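Local coordinates for major capsid protein (Faustovirus, PDB 5J7O), which forms the capsid of a large double-stranded DNA virus, as a double jelly-roll protein that probably assembles into trimeric capsomers, at the interface of chains A and B. Residues are numbered along the deposited sequence; one frame, centred on the assembly and turned at random. Chains: chain A/B, major capsid protein.

Contact 1: the interface of chains A and B. Residues chain A 20, 22, 25-26; chain B 67-68, 402, 404-405.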
# COMPACT_ATOMS: atom_id res chain seq x y z
N MET A 20 40.78 -0.96 -1.51
CA MET A 20 41.05 -0.65 -2.90
C MET A 20 42.40 -1.16 -3.40
O MET A 20 42.52 -1.42 -4.60
CB MET A 20 40.97 0.86 -3.14
CG MET A 20 39.56 1.42 -2.98
SD MET A 20 39.51 3.21 -2.92
CE MET A 20 40.62 3.52 -1.54
N ASN A 22 45.26 0.18 -4.10
CA ASN A 22 45.64 0.95 -5.28
C ASN A 22 47.15 0.95 -5.51
O ASN A 22 47.59 1.10 -6.66
CB ASN A 22 45.12 2.38 -5.16
CG ASN A 22 45.20 3.14 -6.47
OD1 ASN A 22 44.46 2.84 -7.42
ND2 ASN A 22 46.09 4.12 -6.54
N LEU A 25 47.56 -2.33 -7.22
CA LEU A 25 47.06 -2.25 -8.59
C LEU A 25 48.05 -1.55 -9.51
O LEU A 25 48.29 -2.02 -10.63
CB LEU A 25 45.71 -1.53 -8.60
CG LEU A 25 45.08 -1.25 -9.96
CD1 LEU A 25 44.76 -2.54 -10.70
CD2 LEU A 25 43.83 -0.40 -9.80
N ASN A 26 48.63 -0.44 -9.06
CA ASN A 26 49.60 0.27 -9.89
C ASN A 26 50.85 -0.58 -10.13
O ASN A 26 51.39 -0.60 -11.24
CB ASN A 26 49.98 1.60 -9.25
CG ASN A 26 48.95 2.68 -9.49
OD1 ASN A 26 48.15 2.59 -10.42
ND2 ASN A 26 48.97 3.72 -8.67
N ALA B 67 38.93 -0.79 -8.30
CA ALA B 67 39.74 0.29 -8.83
C ALA B 67 39.24 1.61 -8.28
O ALA B 67 38.06 1.94 -8.44
CB ALA B 67 39.70 0.28 -10.36
N ALA B 68 40.13 2.34 -7.61
CA ALA B 68 39.74 3.51 -6.83
C ALA B 68 38.85 4.45 -7.63
O ALA B 68 39.17 4.81 -8.77
CB ALA B 68 40.98 4.24 -6.32
N THR B 402 41.29 6.67 -11.11
CA THR B 402 42.73 6.87 -11.15
C THR B 402 43.21 7.04 -12.59
O THR B 402 42.60 6.50 -13.52
CB THR B 402 43.45 5.69 -10.50
OG1 THR B 402 43.22 4.50 -11.27
CG2 THR B 402 42.96 5.47 -9.08
N GLU B 404 45.79 5.74 -14.08
CA GLU B 404 46.28 4.50 -14.67
C GLU B 404 45.13 3.67 -15.23
O GLU B 404 45.20 3.17 -16.36
CB GLU B 404 47.07 3.70 -13.64
CG GLU B 404 48.33 4.39 -13.14
CD GLU B 404 48.06 5.37 -12.01
OE1 GLU B 404 49.04 5.91 -11.45
OE2 GLU B 404 46.88 5.60 -11.69
N ILE B 405 44.06 3.52 -14.45
CA ILE B 405 42.92 2.73 -14.92
C ILE B 405 42.14 3.48 -15.99
O ILE B 405 41.54 2.87 -16.88
CB ILE B 405 42.03 2.34 -13.72
CG1 ILE B 405 42.79 1.41 -12.78
CG2 ILE B 405 40.75 1.66 -14.19
CD1 ILE B 405 43.17 0.09 -13.41
O HOH W 1 45.39 2.74 -9.82
O HOH W 2 42.20 1.20 -6.96
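A:Asn22 and A:Asn26, one turn apart on helix 22-38, face B:Thr402 and helix 403-412 of the neighbouring subunit, largely through water. Water 1 sits 2.6 Å from the amide oxygen OD1 of A:Asn22 and also meets OD1 of A:Asn26 and the hydroxyl OG1 of B:Thr402, tying both asparagines to the start of the partner helix. On the other flank, water 2, 2.8 Å from the same OD1 of A:Asn22, also contacts the backbone N of B:Ala68, so this amide oxygen serves both bridges. The A:Asn22 and B:Thr402 side chains approach from opposite directions, OD1 of the asparagine lying 3.5 Å from the threonine methyl CG2. A:Asn26 crosses B:Glu404 at about a right angle, with amide and carboxylate planes 43° apart; its OD1 lies over the bend that chi2 (83°) puts into the glutamate chain.

Apolar contacts flank the waters. A:Leu25 also crosses B:Ile405 nearly at right angles, its methyl CD2 3.6 Å from CG1. The sulfur SD of A:Met20 rests 3.8 Å from CB of B:Ala68, beyond water 2. Through the first turns of helix 22-38, near its N-terminus, chain A probably helps to hold the subunits of the trimer together across this hydrated patch.

Contact 2: the interface of chains A and B. Residues chain A 235-237; chain B 513-516.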
# COMPACT_ATOMS: atom_id res chain seq x y z
N ALA A 235 -11.28 10.30 -4.71
CA ALA A 235 -11.06 11.55 -4.00
C ALA A 235 -12.39 12.26 -3.75
O ALA A 235 -13.29 12.24 -4.59
CB ALA A 235 -10.13 12.47 -4.80
N SER A 236 -12.49 12.91 -2.59
CA SER A 236 -13.70 13.60 -2.18
C SER A 236 -13.58 15.09 -2.46
O SER A 236 -12.59 15.58 -3.00
CB SER A 236 -13.98 13.36 -0.69
OG SER A 236 -13.15 14.18 0.12
N ASN A 237 -14.63 15.83 -2.08
CA ASN A 237 -14.55 17.28 -2.06
C ASN A 237 -13.62 17.74 -0.95
O ASN A 237 -13.18 16.96 -0.10
CB ASN A 237 -15.94 17.88 -1.87
CG ASN A 237 -16.94 17.42 -2.91
OD1 ASN A 237 -16.57 17.08 -4.03
ND2 ASN A 237 -18.21 17.39 -2.54
N ASN B 513 -20.68 14.36 2.12
CA ASN B 513 -19.50 14.42 1.28
C ASN B 513 -19.77 13.63 0.01
O ASN B 513 -20.73 12.85 -0.06
CB ASN B 513 -18.26 13.89 2.00
CG ASN B 513 -16.96 14.37 1.38
OD1 ASN B 513 -16.96 14.96 0.30
ND2 ASN B 513 -15.85 14.12 2.05
N GLN B 514 -18.92 13.83 -0.99
CA GLN B 514 -19.05 13.14 -2.27
C GLN B 514 -17.67 12.78 -2.79
O GLN B 514 -16.78 13.63 -2.83
CB GLN B 514 -19.80 14.00 -3.29
CG GLN B 514 -19.91 13.36 -4.67
CD GLN B 514 -20.65 14.23 -5.66
OE1 GLN B 514 -20.76 13.90 -6.84
NE2 GLN B 514 -21.19 15.35 -5.18
N TYR B 515 -17.50 11.52 -3.20
CA TYR B 515 -16.27 11.05 -3.82
C TYR B 515 -16.49 10.85 -5.31
O TYR B 515 -17.61 10.58 -5.76
CB TYR B 515 -15.80 9.72 -3.20
CG TYR B 515 -15.54 9.75 -1.71
CD1 TYR B 515 -16.56 9.50 -0.80
CD2 TYR B 515 -14.26 9.98 -1.22
CE1 TYR B 515 -16.32 9.51 0.56
CE2 TYR B 515 -14.01 9.99 0.14
CZ TYR B 515 -15.05 9.76 1.03
OH TYR B 515 -14.80 9.76 2.38
N ILE B 516 -15.41 10.98 -6.08
CA ILE B 516 -15.41 10.68 -7.51
C ILE B 516 -14.56 9.44 -7.72
O ILE B 516 -13.36 9.43 -7.39
CB ILE B 516 -14.88 11.86 -8.34
CG1 ILE B 516 -15.90 12.99 -8.39
CG2 ILE B 516 -14.54 11.39 -9.75
CD1 ILE B 516 -17.14 12.66 -9.20
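A:Ala235 and B:Ile516 pair two strands across the subunit boundary: the backbone N of B:Ile516 donates to the carbonyl O of A:Ala235 at 2.9 Å, with 163° at the hydrogen. The pairing is antiparallel and continues to A:Ser236 opposite B:Tyr515. Further along, the backbone N of A:Asn237 has weaker links to two acceptors, the carbonyl O of B:Gln514 at 3.2 Å and the side-chain OD1 of B:Asn513.

Side-chain polar contacts gather on B:Asn513. Its ND2 makes a weak bond to the hydroxyl OG of A:Ser236, while its OD1 is also taken by the backbone N of B:Gln514 at 2.6 Å, which may help to restrain the amide, although the donor is tilted from the carbonyl plane. The A:Ser236 hydroxyl, placed between its own backbone N and carbonyl carbon (chi1 78°), donates in plane to a lone pair of the A:Asn237 carbonyl O, 2.8 Å from OG.

In the packing, CB of A:Ser236 comes within 3.4 Å of CD2 of B:Tyr515 and also contacts the amide of B:Asn513. The A:Asn237 and B:Asn513 side chains run antiparallel alongside one another, their amide planes 47° apart. The end of strand 232-238 thus pairs briefly with the long strand 503-521 of the double jelly-roll protein, a short stretch of beta structure spanning two subunits.

Contact 3: the interface of chains A and B. Residues chain A 238, 241, 272; chain B 174, 285-286, 339, 341.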
# COMPACT_ATOMS: atom_id res chain seq x y z
N LEU A 238 -13.30 19.04 -0.96
CA LEU A 238 -12.48 19.61 0.11
C LEU A 238 -13.21 19.51 1.44
O LEU A 238 -14.38 19.86 1.55
CB LEU A 238 -12.16 21.07 -0.22
CG LEU A 238 -11.33 21.32 -1.48
CD1 LEU A 238 -11.20 22.82 -1.73
CD2 LEU A 238 -9.97 20.67 -1.34
N ILE A 241 -10.60 23.71 4.41
CA ILE A 241 -10.23 24.87 3.60
C ILE A 241 -9.59 25.89 4.53
O ILE A 241 -10.22 26.31 5.52
CB ILE A 241 -11.44 25.48 2.87
CG1 ILE A 241 -12.18 24.41 2.06
CG2 ILE A 241 -11.00 26.61 1.97
CD1 ILE A 241 -13.40 24.95 1.32
N THR A 272 -5.62 23.11 3.52
CA THR A 272 -6.67 22.77 2.56
C THR A 272 -6.45 21.33 2.13
O THR A 272 -5.46 21.03 1.44
CB THR A 272 -6.66 23.72 1.36
OG1 THR A 272 -6.90 25.06 1.80
CG2 THR A 272 -7.72 23.31 0.36
N PHE B 174 -9.91 28.23 -7.04
CA PHE B 174 -8.67 27.64 -6.54
C PHE B 174 -7.82 27.16 -7.71
O PHE B 174 -8.26 27.11 -8.86
CB PHE B 174 -8.97 26.49 -5.58
CG PHE B 174 -9.44 26.93 -4.21
CD1 PHE B 174 -9.63 28.27 -3.92
CD2 PHE B 174 -9.68 25.99 -3.22
CE1 PHE B 174 -10.06 28.67 -2.67
CE2 PHE B 174 -10.11 26.39 -1.96
CZ PHE B 174 -10.30 27.73 -1.69
N THR B 285 -4.20 18.98 -4.95
CA THR B 285 -5.39 19.39 -4.22
C THR B 285 -5.65 20.88 -4.45
O THR B 285 -4.75 21.69 -4.27
CB THR B 285 -5.23 19.11 -2.73
OG1 THR B 285 -5.21 17.69 -2.50
CG2 THR B 285 -6.37 19.72 -1.93
N PRO B 286 -6.87 21.26 -4.85
CA PRO B 286 -7.13 22.68 -5.15
C PRO B 286 -6.99 23.55 -3.91
O PRO B 286 -7.53 23.23 -2.85
CB PRO B 286 -8.58 22.66 -5.67
CG PRO B 286 -8.84 21.24 -6.06
CD PRO B 286 -8.04 20.41 -5.11
N ASN B 339 -14.00 28.17 -2.69
CA ASN B 339 -14.95 28.19 -1.58
C ASN B 339 -16.30 28.75 -2.03
O ASN B 339 -16.81 29.74 -1.51
CB ASN B 339 -14.38 28.98 -0.41
CG ASN B 339 -15.16 28.78 0.87
OD1 ASN B 339 -15.82 27.76 1.05
ND2 ASN B 339 -15.10 29.76 1.77
N PHE B 341 -20.08 26.99 -3.42
CA PHE B 341 -20.82 25.75 -3.62
C PHE B 341 -22.25 26.06 -4.02
O PHE B 341 -22.87 26.98 -3.49
CB PHE B 341 -20.82 24.90 -2.34
CG PHE B 341 -19.45 24.67 -1.77
CD1 PHE B 341 -18.68 23.59 -2.18
CD2 PHE B 341 -18.93 25.54 -0.83
CE1 PHE B 341 -17.42 23.38 -1.65
CE2 PHE B 341 -17.67 25.33 -0.30
CZ PHE B 341 -16.91 24.25 -0.71
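A:Leu238 and A:Ile241 pack against B:Phe174 in the tighter part of this contact. The leucine methyl CD1 lies 3.7 Å from ring atom CE2 of B:Phe174, while CG2 of A:Ile241 reaches the ring edge in its plane, 3.9 Å from CZ. Both aliphatic chains therefore meet the ring around CD2, CE2 and CZ. The branching of A:Leu238 divides its contacts: CD2 points away from the phenyl group to the methyl CG2 of B:Thr285, at 3.8 Å, and also approaches the carbonyl O of B:Pro286.

Contacts thin out on either flank. A:Ile241 extends its second arm, CG1 anti to the carbonyl carbon (chi1 -53°) and the chain straight beyond it. This puts the methyl CD1 of A:Ile241 3.7 Å from the amide oxygen OD1 of B:Asn339. The same methyl meets B:Phe341 from the opposite direction, but CZ of that ring stays 4.1 Å from CD1. On the other flank, A:Thr272 loses little surface, its methyl CG2 touching the carbonyl O of B:Pro286. Chain A likewise hides little of B:Asn339, about 8 Å². Apolar packing centred on B:Phe174 probably helps to seat the end of strand 232-238 and the following residues against the adjacent subunit.

Contacts 2 and 3 are neighbours, their C-alpha centres about 12 Å apart, and both draw on strand 232-238 of chain A: contact 2 takes residues 235-237 and contact 3 the last residue, A:Leu238, and what follows. The same stretch therefore moves from strand pairing to apolar packing while meeting different segments of chain B. The C-alpha centre of contact 1, which uses a helix near the N-terminus of chain A, lies about 61 Å from that of contact 2 and 59 Å from that of contact 3. Holding two subunits at such separated places should limit their rocking, and repetition around the deposited trimer would secure the capsomer.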